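Local coordinates for uncharacterized protein (Mycobacterium tuberculosis, PDB 6Y56), which is a nucleotidyltransferase toxin of a toxin-antitoxin system, probably halting bacterial growth by modifying tRNA acceptor stems, at residues A[57-60]-A[61-64]; A[71-75]-A[76-80]; A[205-208]-A[209-213]; A[246-249]-A[250-253]; A[282-285]-A[286-290]. All blocks are in the same frame, centred on the assembly; numbering follows the deposited sequence.

Contact 1: A[57-60]-A[61-64]; sequences CRLG and NVGR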
loop_
_atom_site.group_PDB
_atom_site.type_symbol
_atom_site.label_atom_id
_atom_site.label_comp_id
_atom_site.label_asym_id
_atom_site.label_seq_id
_atom_site.Cartn_x
_atom_site.Cartn_y
_atom_site.Cartn_z
ATOM N N CYS A 57 4.580 -8.615 -3.861
ATOM C CA CYS A 57 3.996 -9.392 -4.937
ATOM C C CYS A 57 4.299 -8.840 -6.319
ATOM O O CYS A 57 3.971 -9.501 -7.312
ATOM C CB CYS A 57 2.475 -9.477 -4.729
ATOM S SG CYS A 57 2.032 -10.480 -3.273
ATOM N N ARG A 58 4.921 -7.669 -6.419
ATOM C CA ARG A 58 5.269 -7.136 -7.727
ATOM C C ARG A 58 6.736 -6.758 -7.852
ATOM O O ARG A 58 7.341 -7.035 -8.891
ATOM C CB ARG A 58 4.380 -5.933 -8.040
ATOM C CG ARG A 58 2.893 -6.298 -8.091
ATOM C CD ARG A 58 2.074 -5.224 -8.763
ATOM N NE ARG A 58 0.640 -5.437 -8.601
ATOM C CZ ARG A 58 -0.113 -6.219 -9.362
ATOM N NH1 ARG A 58 0.432 -6.901 -10.372
ATOM N NH2 ARG A 58 -1.422 -6.317 -9.104
ATOM N N LEU A 59 7.329 -6.143 -6.831
ATOM C CA LEU A 59 8.695 -5.640 -6.943
ATOM C C LEU A 59 9.735 -6.520 -6.267
ATOM O O LEU A 59 10.839 -6.675 -6.803
ATOM C CB LEU A 59 8.795 -4.217 -6.372
ATOM C CG LEU A 59 7.880 -3.172 -7.011
ATOM C CD1 LEU A 59 8.120 -1.816 -6.364
ATOM C CD2 LEU A 59 8.084 -3.069 -8.524
ATOM N N GLY A 60 9.441 -7.062 -5.092
ATOM C CA GLY A 60 10.457 -7.775 -4.338
ATOM C C GLY A 60 11.655 -6.883 -4.081
ATOM O O GLY A 60 11.527 -5.731 -3.659
ATOM N N ASN A 61 12.843 -7.437 -4.325
ATOM C CA ASN A 61 14.146 -6.769 -4.049
ATOM C C ASN A 61 14.346 -5.486 -4.866
ATOM O O ASN A 61 15.219 -4.692 -4.478
ATOM C CB ASN A 61 15.315 -7.738 -4.233
ATOM C CG ASN A 61 15.464 -8.213 -5.662
ATOM O OD1 ASN A 61 16.560 -8.190 -6.213
ATOM N ND2 ASN A 61 14.375 -8.646 -6.275
ATOM N N VAL A 62 13.609 -5.293 -5.961
ATOM C CA VAL A 62 13.801 -4.046 -6.763
ATOM C C VAL A 62 13.067 -2.880 -6.085
ATOM O O VAL A 62 13.257 -1.738 -6.516
ATOM C CB VAL A 62 13.382 -4.212 -8.237
ATOM C CG1 VAL A 62 14.121 -5.354 -8.914
ATOM C CG2 VAL A 62 11.881 -4.377 -8.389
ATOM N N GLY A 63 12.251 -3.169 -5.068
ATOM C CA GLY A 63 11.528 -2.135 -4.366
ATOM C C GLY A 63 12.009 -1.950 -2.935
ATOM O O GLY A 63 12.773 -2.742 -2.383
ATOM N N ARG A 64 11.502 -0.888 -2.325
ATOM C CA ARG A 64 11.846 -0.521 -0.964
ATOM C C ARG A 64 11.181 -1.464 0.039
ATOM O O ARG A 64 10.181 -2.135 -0.240
ATOM C CB ARG A 64 11.335 0.890 -0.671
ATOM C CG ARG A 64 9.816 0.997 -0.796
ATOM C CD ARG A 64 9.308 2.379 -0.389
ATOM N NE ARG A 64 7.849 2.493 -0.470
ATOM C CZ ARG A 64 7.018 2.288 0.549
ATOM N NH1 ARG A 64 7.487 1.958 1.746
ATOM N NH2 ARG A 64 5.715 2.406 0.365
#
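The flat groups that meet between L59 and G63 are peptide units, each approached over a face. V62 N donates to L59 O at 3.2 Å from 51° out of the L59 carbonyl plane, and G63 N reaches G60 O at 3.0 Å, again well above its plane. At the corner shared by both turns of the chain the N61 amide lies beside the backbone, ND2 being 3.9 Å from G60 C. Two overlapping beta turns account for the pattern. Residues 59-62 form a type II' turn, whose first corner is G60 (phi 57°, psi -133°), and residues 60-63 form a type I turn with N61 and V62 at the corners. The positive phi of G60 marks where the chain leaves helix 50-59 and starts toward strand 68-72, a helix-to-strand connection within the nucleotidyltransferase family region. Around the bend the side chains of L59 and V62 cross at about a right angle. V62 CG2, held between its own backbone N and carbonyl carbon, presses to 3.0 Å from L59 O and lies 3.7 Å from L59 CB. The leucine fork spans both later residues: CD2 is 4.0 Å from V62 CG2, and CD1 is 4.0 Å from G63 CA. L59 also packs against H188 of helix 180-189, while R64, past the turn, pairs with D185 of that same helix.

Contact 2: A[71-75]-A[76-80]; sequences FSAPD and DEVVL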
loop_
_atom_site.group_PDB
_atom_site.type_symbol
_atom_site.label_atom_id
_atom_site.label_comp_id
_atom_site.label_asym_id
_atom_site.label_seq_id
_atom_site.Cartn_x
_atom_site.Cartn_y
_atom_site.Cartn_z
ATOM N N PHE A 71 -5.160 -3.490 3.881
ATOM C CA PHE A 71 -6.120 -4.397 3.289
ATOM C C PHE A 71 -7.384 -3.630 2.966
ATOM O O PHE A 71 -7.727 -2.649 3.638
ATOM C CB PHE A 71 -6.498 -5.540 4.236
ATOM C CG PHE A 71 -5.336 -6.354 4.691
ATOM C CD1 PHE A 71 -4.882 -7.417 3.931
ATOM C CD2 PHE A 71 -4.684 -6.058 5.880
ATOM C CE1 PHE A 71 -3.793 -8.179 4.341
ATOM C CE2 PHE A 71 -3.594 -6.813 6.298
ATOM C CZ PHE A 71 -3.140 -7.867 5.528
ATOM N N SER A 72 -8.087 -4.093 1.938
ATOM C CA SER A 72 -9.469 -3.695 1.732
ATOM C C SER A 72 -10.331 -4.742 2.417
ATOM O O SER A 72 -10.199 -5.941 2.131
ATOM C CB SER A 72 -9.805 -3.625 0.247
ATOM O OG SER A 72 -11.200 -3.427 0.072
ATOM N N ALA A 73 -11.184 -4.300 3.335
ATOM C CA ALA A 73 -12.051 -5.206 4.088
ATOM C C ALA A 73 -13.321 -4.460 4.427
ATOM O O ALA A 73 -13.430 -3.827 5.483
ATOM C CB ALA A 73 -11.367 -5.701 5.364
ATOM N N PRO A 74 -14.334 -4.525 3.556
ATOM C CA PRO A 74 -15.554 -3.740 3.803
ATOM C C PRO A 74 -16.324 -4.116 5.065
ATOM O O PRO A 74 -17.087 -3.277 5.564
ATOM C CB PRO A 74 -16.389 -3.986 2.539
ATOM C CG PRO A 74 -15.374 -4.305 1.476
ATOM C CD PRO A 74 -14.302 -5.088 2.190
ATOM N N ASP A 75 -16.174 -5.331 5.592
ATOM C CA ASP A 75 -17.014 -5.820 6.682
ATOM C C ASP A 75 -16.244 -5.726 7.996
ATOM O O ASP A 75 -15.169 -6.316 8.134
ATOM C CB ASP A 75 -17.423 -7.267 6.407
ATOM C CG ASP A 75 -18.463 -7.800 7.398
ATOM O OD1 ASP A 75 -18.713 -7.154 8.435
ATOM O OD2 ASP A 75 -19.043 -8.876 7.121
ATOM N N ASP A 76 -16.817 -5.017 8.970
ATOM C CA ASP A 76 -16.181 -4.887 10.279
ATOM C C ASP A 76 -15.928 -6.245 10.928
ATOM O O ASP A 76 -14.969 -6.400 11.691
ATOM C CB ASP A 76 -17.064 -4.050 11.210
ATOM C CG ASP A 76 -17.143 -2.592 10.800
ATOM O OD1 ASP A 76 -16.307 -2.133 10.001
ATOM O OD2 ASP A 76 -18.063 -1.896 11.270
ATOM N N GLU A 77 -16.781 -7.232 10.660
ATOM C CA GLU A 77 -16.577 -8.550 11.251
ATOM C C GLU A 77 -15.316 -9.213 10.728
ATOM O O GLU A 77 -14.637 -9.927 11.473
ATOM C CB GLU A 77 -17.770 -9.440 10.961
ATOM C CG GLU A 77 -18.797 -9.346 12.023
ATOM C CD GLU A 77 -20.099 -9.909 11.560
ATOM O OE1 GLU A 77 -20.237 -11.152 11.502
ATOM O OE2 GLU A 77 -20.976 -9.094 11.208
ATOM N N VAL A 78 -15.003 -9.003 9.446
ATOM C CA VAL A 78 -13.781 -9.559 8.873
ATOM C C VAL A 78 -12.558 -8.880 9.475
ATOM O O VAL A 78 -11.563 -9.531 9.804
ATOM C CB VAL A 78 -13.814 -9.436 7.339
ATOM C CG1 VAL A 78 -12.442 -9.720 6.748
ATOM C CG2 VAL A 78 -14.865 -10.371 6.768
ATOM N N VAL A 79 -12.623 -7.556 9.643
ATOM C CA VAL A 79 -11.540 -6.822 10.291
ATOM C C VAL A 79 -11.269 -7.392 11.670
ATOM O O VAL A 79 -10.122 -7.660 12.039
ATOM C CB VAL A 79 -11.882 -5.322 10.354
ATOM C CG1 VAL A 79 -10.822 -4.561 11.133
ATOM C CG2 VAL A 79 -12.042 -4.749 8.948
ATOM N N LEU A 80 -12.329 -7.602 12.454
ATOM C CA LEU A 80 -12.127 -8.108 13.805
ATOM C C LEU A 80 -11.535 -9.513 13.787
ATOM O O LEU A 80 -10.647 -9.824 14.586
ATOM C CB LEU A 80 -13.441 -8.081 14.583
ATOM C CG LEU A 80 -13.321 -8.498 16.058
ATOM C CD1 LEU A 80 -12.443 -7.529 16.826
ATOM C CD2 LEU A 80 -14.695 -8.588 16.696
#
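A73 and V79 form the close-packed inner half of this strand-to-helix junction, with A73 CB 3.8 Å from V79 CG2; both also lean on F128 of strand 125-129. Beside them V78 CG2 comes to 4.0 Å from D75 CB. The backbone closes just as firmly, since D75 O accepts from V79 N at 3.2 Å, the first regular turn of helix 76-86, and takes a weaker bond from V78 N. The outer half is looser and acidic. The D75 side chain swings away from its backbone N (chi1 -172°) and back over the helix start, where OD1 receives E77 N at 2.9 Å. That donor arrives from above the carboxylate plane, 58° out of it. E77 OE2 stays 4.1 Å from D75 OD1, and the two carboxylate planes are turned 79° apart; the like charges probably repel somewhat, a cost that the helix start and the exposed surface may ease. D76 points its carboxylate elsewhere, to R106 and R130. With its side chain covering a backbone N-H of the first turn, D75 is a helix N-cap, placed shortly after the central-sheet strand 68-72.

Contact 3: A[205-208]-A[209-213]; sequences LKVW and GDVVD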
loop_
_atom_site.group_PDB
_atom_site.type_symbol
_atom_site.label_atom_id
_atom_site.label_comp_id
_atom_site.label_asym_id
_atom_site.label_seq_id
_atom_site.Cartn_x
_atom_site.Cartn_y
_atom_site.Cartn_z
ATOM N N LEU A 205 -12.360 9.003 -9.515
ATOM C CA LEU A 205 -13.402 8.371 -8.709
ATOM C C LEU A 205 -12.934 8.143 -7.278
ATOM O O LEU A 205 -13.726 8.278 -6.334
ATOM C CB LEU A 205 -13.849 7.054 -9.349
ATOM C CG LEU A 205 -14.446 7.187 -10.751
ATOM C CD1 LEU A 205 -14.715 5.832 -11.379
ATOM C CD2 LEU A 205 -15.724 8.015 -10.758
ATOM N N LYS A 206 -11.652 7.820 -7.087
ATOM C CA LYS A 206 -11.139 7.632 -5.732
ATOM C C LYS A 206 -11.125 8.951 -4.977
ATOM O O LYS A 206 -11.531 9.004 -3.810
ATOM C CB LYS A 206 -9.724 7.057 -5.766
ATOM C CG LYS A 206 -9.630 5.622 -6.259
ATOM C CD LYS A 206 -9.968 4.592 -5.190
ATOM C CE LYS A 206 -9.833 3.183 -5.756
ATOM N NZ LYS A 206 -10.022 2.169 -4.690
ATOM N N VAL A 207 -10.659 10.023 -5.625
ATOM C CA VAL A 207 -10.640 11.327 -4.968
ATOM C C VAL A 207 -12.053 11.783 -4.632
ATOM O O VAL A 207 -12.300 12.346 -3.554
ATOM C CB VAL A 207 -9.891 12.363 -5.825
ATOM C CG1 VAL A 207 -10.043 13.749 -5.193
ATOM C CG2 VAL A 207 -8.417 11.992 -5.954
ATOM N N TRP A 208 -13.009 11.541 -5.532
ATOM C CA TRP A 208 -14.392 11.909 -5.232
ATOM C C TRP A 208 -14.841 11.280 -3.920
ATOM O O TRP A 208 -15.389 11.955 -3.043
ATOM C CB TRP A 208 -15.310 11.469 -6.377
ATOM C CG TRP A 208 -16.723 12.024 -6.281
ATOM C CD1 TRP A 208 -17.223 13.103 -6.942
ATOM C CD2 TRP A 208 -17.800 11.512 -5.479
ATOM N NE1 TRP A 208 -18.545 13.309 -6.598
ATOM C CE2 TRP A 208 -18.919 12.342 -5.704
ATOM C CE3 TRP A 208 -17.926 10.432 -4.594
ATOM C CZ2 TRP A 208 -20.145 12.122 -5.075
ATOM C CZ3 TRP A 208 -19.149 10.221 -3.967
ATOM C CH2 TRP A 208 -20.237 11.066 -4.213
ATOM N N GLY A 209 -14.602 9.984 -3.750
ATOM C CA GLY A 209 -14.982 9.343 -2.502
ATOM C C GLY A 209 -14.185 9.845 -1.310
ATOM O O GLY A 209 -14.735 10.030 -0.220
ATOM N N ASP A 210 -12.887 10.090 -1.500
ATOM C CA ASP A 210 -12.045 10.588 -0.418
ATOM C C ASP A 210 -12.554 11.921 0.111
ATOM O O ASP A 210 -12.617 12.130 1.332
ATOM C CB ASP A 210 -10.615 10.773 -0.920
ATOM C CG ASP A 210 -9.898 9.458 -1.196
ATOM O OD1 ASP A 210 -10.384 8.390 -0.775
ATOM O OD2 ASP A 210 -8.826 9.525 -1.840
ATOM N N VAL A 211 -12.927 12.827 -0.794
ATOM C CA VAL A 211 -13.396 14.156 -0.416
ATOM C C VAL A 211 -14.831 14.099 0.092
ATOM O O VAL A 211 -15.136 14.594 1.181
ATOM C CB VAL A 211 -13.255 15.121 -1.610
ATOM C CG1 VAL A 211 -13.919 16.474 -1.307
ATOM C CG2 VAL A 211 -11.792 15.320 -1.958
ATOM N N VAL A 212 -15.748 13.540 -0.707
ATOM C CA VAL A 212 -17.173 13.629 -0.397
ATOM C C VAL A 212 -17.526 12.760 0.795
ATOM O O VAL A 212 -18.265 13.181 1.697
ATOM C CB VAL A 212 -18.021 13.268 -1.630
ATOM C CG1 VAL A 212 -19.505 13.199 -1.259
ATOM C CG2 VAL A 212 -17.790 14.270 -2.743
ATOM N N ASP A 213 -17.028 11.532 0.816
ATOM C CA ASP A 213 -17.421 10.608 1.870
ATOM C C ASP A 213 -16.452 10.573 3.039
ATOM O O ASP A 213 -16.890 10.543 4.194
ATOM C CB ASP A 213 -17.651 9.202 1.311
ATOM C CG ASP A 213 -18.921 9.119 0.469
ATOM O OD1 ASP A 213 -19.889 9.863 0.765
ATOM O OD2 ASP A 213 -18.946 8.322 -0.487
#
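An i to i+4 CH-pi contact between W208 and V212 marks the last turns of helix 196-212. V212 CG2 stands over one face of the indole, 3.9 Å from the centroid of the six-membered ring and 16° off its normal, while V212 CG1 reaches CH2 of W208 at 3.7 Å. The ring can lie along the helix toward V212 because W208 carries CG anti to the backbone N (chi1 -170°). G209 N sits near the ring plane at its edge, 3.5 Å from CE3 of W208. The helix itself is regular here, with V212 N bonded to W208 O at 2.8 Å and V211 N to V207 O at 2.9 Å. Earlier in the helix, the D210 carboxylate folds beside K206 O, its CG 3.1 Å away. R131 probably offsets the closeness of these acceptors, since it forms a salt bridge with D210 OD1 and a hydrogen bond with K206 O. D213 directs its carboxylate to R281. Among its neighbours the segment lies between two helices: L205, W208 and V212 face helix 281-292, whereas K206, V207 and D210 touch A172 of helix 163-174, and K206 NZ also pairs with E165 and E169.

Contact 4: A[246-249]-A[250-253]; sequences PVAM and AAWE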
loop_
_atom_site.group_PDB
_atom_site.type_symbol
_atom_site.label_atom_id
_atom_site.label_comp_id
_atom_site.label_asym_id
_atom_site.label_seq_id
_atom_site.Cartn_x
_atom_site.Cartn_y
_atom_site.Cartn_z
ATOM N N PRO A 246 19.618 4.387 -3.181
ATOM C CA PRO A 246 19.746 5.758 -2.694
ATOM C C PRO A 246 18.398 6.453 -2.639
ATOM O O PRO A 246 17.433 5.997 -3.253
ATOM C CB PRO A 246 20.596 6.419 -3.779
ATOM C CG PRO A 246 20.178 5.729 -5.019
ATOM C CD PRO A 246 19.881 4.297 -4.626
ATOM N N VAL A 247 18.333 7.540 -1.886
ATOM C CA VAL A 247 17.182 8.432 -1.914
ATOM C C VAL A 247 17.471 9.505 -2.953
ATOM O O VAL A 247 18.479 10.214 -2.861
ATOM C CB VAL A 247 16.919 9.046 -0.533
ATOM C CG1 VAL A 247 15.712 9.969 -0.583
ATOM C CG2 VAL A 247 16.694 7.946 0.490
ATOM N N ALA A 248 16.610 9.597 -3.967
ATOM C CA ALA A 248 16.811 10.501 -5.097
ATOM C C ALA A 248 15.524 11.300 -5.299
ATOM O O ALA A 248 14.837 11.152 -6.314
ATOM C CB ALA A 248 17.199 9.724 -6.350
ATOM N N MET A 249 15.202 12.144 -4.317
ATOM C CA MET A 249 13.907 12.822 -4.300
ATOM C C MET A 249 13.672 13.633 -5.571
ATOM O O MET A 249 12.578 13.590 -6.148
ATOM C CB MET A 249 13.808 13.709 -3.064
ATOM C CG MET A 249 13.892 12.930 -1.770
ATOM S SD MET A 249 12.384 12.000 -1.536
ATOM C CE MET A 249 11.295 13.330 -1.045
ATOM N N ALA A 250 14.687 14.372 -6.027
ATOM C CA ALA A 250 14.512 15.219 -7.204
ATOM C C ALA A 250 14.340 14.393 -8.473
ATOM O O ALA A 250 13.503 14.721 -9.321
ATOM C CB ALA A 250 15.685 16.192 -7.333
ATOM N N ALA A 251 15.116 13.319 -8.625
ATOM C CA ALA A 251 14.953 12.458 -9.792
ATOM C C ALA A 251 13.571 11.814 -9.813
ATOM O O ALA A 251 12.914 11.766 -10.862
ATOM C CB ALA A 251 16.050 11.395 -9.818
ATOM N N TRP A 252 13.108 11.318 -8.662
ATOM C CA TRP A 252 11.783 10.706 -8.599
ATOM C C TRP A 252 10.687 11.720 -8.900
ATOM O O TRP A 252 9.752 11.430 -9.655
ATOM C CB TRP A 252 11.557 10.097 -7.216
ATOM C CG TRP A 252 12.546 9.054 -6.797
ATOM C CD1 TRP A 252 13.380 8.331 -7.595
ATOM C CD2 TRP A 252 12.808 8.637 -5.456
ATOM N NE1 TRP A 252 14.143 7.481 -6.831
ATOM C CE2 TRP A 252 13.817 7.658 -5.512
ATOM C CE3 TRP A 252 12.296 9.012 -4.213
ATOM C CZ2 TRP A 252 14.309 7.030 -4.368
ATOM C CZ3 TRP A 252 12.778 8.386 -3.078
ATOM C CH2 TRP A 252 13.784 7.419 -3.166
ATOM N N GLU A 253 10.762 12.906 -8.287
ATOM C CA GLU A 253 9.744 13.926 -8.514
ATOM C C GLU A 253 9.650 14.282 -9.989
ATOM O O GLU A 253 8.549 14.418 -10.534
ATOM C CB GLU A 253 10.057 15.173 -7.686
ATOM C CG GLU A 253 8.926 16.197 -7.636
ATOM C CD GLU A 253 8.913 17.146 -8.836
ATOM O OE1 GLU A 253 7.865 17.777 -9.077
ATOM O OE2 GLU A 253 9.940 17.251 -9.536
#
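W252 lays its indole back over the residues that precede its helix, and its path can be followed outward from CB. CB sits 3.6 Å from A248 O. A chi2 of -19° then turns the ring broadside to that carbonyl, so that CG meets A248 O at 3.1 Å, with CD1 and CD2 only slightly further from it. The same oxygen accepts the backbone N of W252 at 2.9 Å in a nearly straight bond (170°), and therefore serves the helix while standing over the ring face. Along the pyrrole side NE1 is 3.8 Å from A248 CB; this methyl lies over the same face as the carbonyl and makes a CH-pi contact with the five-membered ring. Further out, CZ2 passes P246 O at 3.5 Å, in an oblique approach. CH2, the tip, is 3.8 Å from V247 CA, with V247 CG1 a little beyond. At the rim away from NE1, on the same side of the ring plane as the A248 carbonyl, CZ3 meets M249 SD at 3.9 Å, a Met-aromatic contact in which the sulfur stands 61° off the ring normal. The bent methionine chain thus borders the indole obliquely. It also touches A180 and L183 of helix 180-189, and the W252 ring meets Y184 of that helix edge-to-face. E253 N continues the helical bonding to M249 O at 2.9 Å, while its carboxylate pairs with R257. What results is a helix start, with A248 at the N-cap and the fourth residue after it folding an aromatic ring over the incoming loop.

Contact 5: A[282-285]-A[286-290]; sequences REVE and NALAV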
loop_
_atom_site.group_PDB
_atom_site.type_symbol
_atom_site.label_atom_id
_atom_site.label_comp_id
_atom_site.label_asym_id
_atom_site.label_seq_id
_atom_site.Cartn_x
_atom_site.Cartn_y
_atom_site.Cartn_z
ATOM N N ARG A 282 -24.735 9.396 -7.965
ATOM C CA ARG A 282 -25.253 8.342 -8.833
ATOM C C ARG A 282 -24.387 8.159 -10.075
ATOM O O ARG A 282 -24.146 7.027 -10.511
ATOM C CB ARG A 282 -26.700 8.649 -9.221
ATOM C CG ARG A 282 -27.356 7.575 -10.076
ATOM C CD ARG A 282 -27.455 6.260 -9.331
ATOM N NE ARG A 282 -26.431 5.311 -9.752
ATOM C CZ ARG A 282 -26.182 4.159 -9.138
ATOM N NH1 ARG A 282 -26.887 3.814 -8.068
ATOM N NH2 ARG A 282 -25.231 3.350 -9.591
ATOM N N GLU A 283 -23.914 9.259 -10.659
ATOM C CA GLU A 283 -23.018 9.154 -11.811
ATOM C C GLU A 283 -21.719 8.453 -11.433
ATOM O O GLU A 283 -21.195 7.636 -12.202
ATOM C CB GLU A 283 -22.710 10.542 -12.364
ATOM C CG GLU A 283 -23.944 11.301 -12.830
ATOM C CD GLU A 283 -23.629 12.677 -13.374
ATOM O OE1 GLU A 283 -22.442 13.014 -13.548
ATOM O OE2 GLU A 283 -24.590 13.432 -13.640
ATOM N N VAL A 284 -21.183 8.766 -10.251
ATOM C CA VAL A 284 -19.948 8.141 -9.788
ATOM C C VAL A 284 -20.171 6.659 -9.508
ATOM O O VAL A 284 -19.347 5.813 -9.881
ATOM C CB VAL A 284 -19.407 8.919 -8.571
ATOM C CG1 VAL A 284 -18.310 8.140 -7.850
ATOM C CG2 VAL A 284 -18.900 10.299 -9.003
ATOM N N GLU A 285 -21.291 6.316 -8.861
ATOM C CA GLU A 285 -21.619 4.910 -8.647
ATOM C C GLU A 285 -21.728 4.168 -9.972
ATOM O O GLU A 285 -21.234 3.041 -10.103
ATOM C CB GLU A 285 -22.927 4.796 -7.869
ATOM C CG GLU A 285 -22.836 5.325 -6.449
ATOM C CD GLU A 285 -24.164 5.292 -5.714
ATOM O OE1 GLU A 285 -25.220 5.142 -6.371
ATOM O OE2 GLU A 285 -24.151 5.416 -4.474
ATOM N N ASN A 286 -22.358 4.792 -10.967
ATOM C CA ASN A 286 -22.482 4.161 -12.279
ATOM C C ASN A 286 -21.125 4.007 -12.952
ATOM O O ASN A 286 -20.862 2.986 -13.599
ATOM C CB ASN A 286 -23.428 4.963 -13.175
ATOM C CG ASN A 286 -24.899 4.754 -12.824
ATOM O OD1 ASN A 286 -25.257 3.815 -12.119
ATOM N ND2 ASN A 286 -25.748 5.633 -13.324
ATOM N N ALA A 287 -20.254 5.011 -12.820
ATOM C CA ALA A 287 -18.917 4.926 -13.403
ATOM C C ALA A 287 -18.104 3.816 -12.753
ATOM O O ALA A 287 -17.340 3.119 -13.435
ATOM C CB ALA A 287 -18.197 6.266 -13.260
ATOM N N LEU A 288 -18.271 3.621 -11.443
ATOM C CA LEU A 288 -17.628 2.484 -10.796
ATOM C C LEU A 288 -18.255 1.168 -11.250
ATOM O O LEU A 288 -17.546 0.177 -11.464
ATOM C CB LEU A 288 -17.700 2.637 -9.275
ATOM C CG LEU A 288 -16.777 3.699 -8.665
ATOM C CD1 LEU A 288 -17.252 4.042 -7.263
ATOM C CD2 LEU A 288 -15.316 3.253 -8.633
ATOM N N ALA A 289 -19.578 1.150 -11.432
ATOM C CA ALA A 289 -20.264 -0.081 -11.825
ATOM C C ALA A 289 -19.800 -0.576 -13.191
ATOM O O ALA A 289 -19.646 -1.787 -13.396
ATOM C CB ALA A 289 -21.779 0.125 -11.800
ATOM N N VAL A 290 -19.564 0.338 -14.139
ATOM C CA VAL A 290 -19.126 -0.110 -15.460
ATOM C C VAL A 290 -17.769 -0.802 -15.377
ATOM O O VAL A 290 -17.447 -1.652 -16.216
ATOM C CB VAL A 290 -19.130 1.019 -16.510
ATOM C CG1 VAL A 290 -20.395 1.844 -16.454
ATOM C CG2 VAL A 290 -17.932 1.903 -16.351
#
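R282 and N286 meet one turn apart on the C-terminal helix 281-292, whose backbone is bonded in regular alpha-helical fashion. N286 N reaches R282 O at 2.9 Å, A287 N reaches E283 O at 2.9 Å, L288 N reaches V284 O at 2.9 Å, and A289 N closes on E285 O at 2.8 Å, which accounts for all four carbonyls of 282-285. The side-chain pairing is less regular. R282 NH2 gives a bond to N286 OD1 at 2.6 Å, short but weak, because the angle at hydrogen is only 129°. OD1 approaches the edge of the guanidinium, near its plane, and the amide and guanidinium planes are turned 36° apart. Bends at chi2 (63°) and chi3 of R282 carry the group to this position beside N286. Its other terminal nitrogen, NH1, forms a salt bridge with E285 OE1 at 2.7 Å; that oxygen lies well out of the guanidinium plane, so the attraction is one of charge and no N-H points at it. E285 CB also lies over one guanidinium face. The E283 carboxylate has its partners on helix 268-273, where OE1 pairs with R272 NE and accepts from W273 NE1. On the buried flank V284 packs against W273, L205 and W208, and within the helix V284 CG1 lies 4.3 Å from L288 CD1.

Overall arrangement
The five contacts follow one another along the chain without overlap. Contacts 1 and 2 bracket strand 68-72 of the six-stranded mixed sheet, one at the end of the helix before it and the other at the start of the helix after it; their centres are 26 Å apart, on opposite sides of the chain's centre. Contacts 3, 4 and 5 belong to the later helices. Only 3 and 5 touch: L205 CD1 meets L288 CD2 at 3.8 Å. The centre of contact 4 is about 37 Å from that of contact 5 but about 17 Å from that of contact 1, and helix 180-189 touches both 1 and 4. Contacts 1 and 2 thus join the sheet to its flanking helices, while 3 and 5 hold helices 196-212 and 281-292 together.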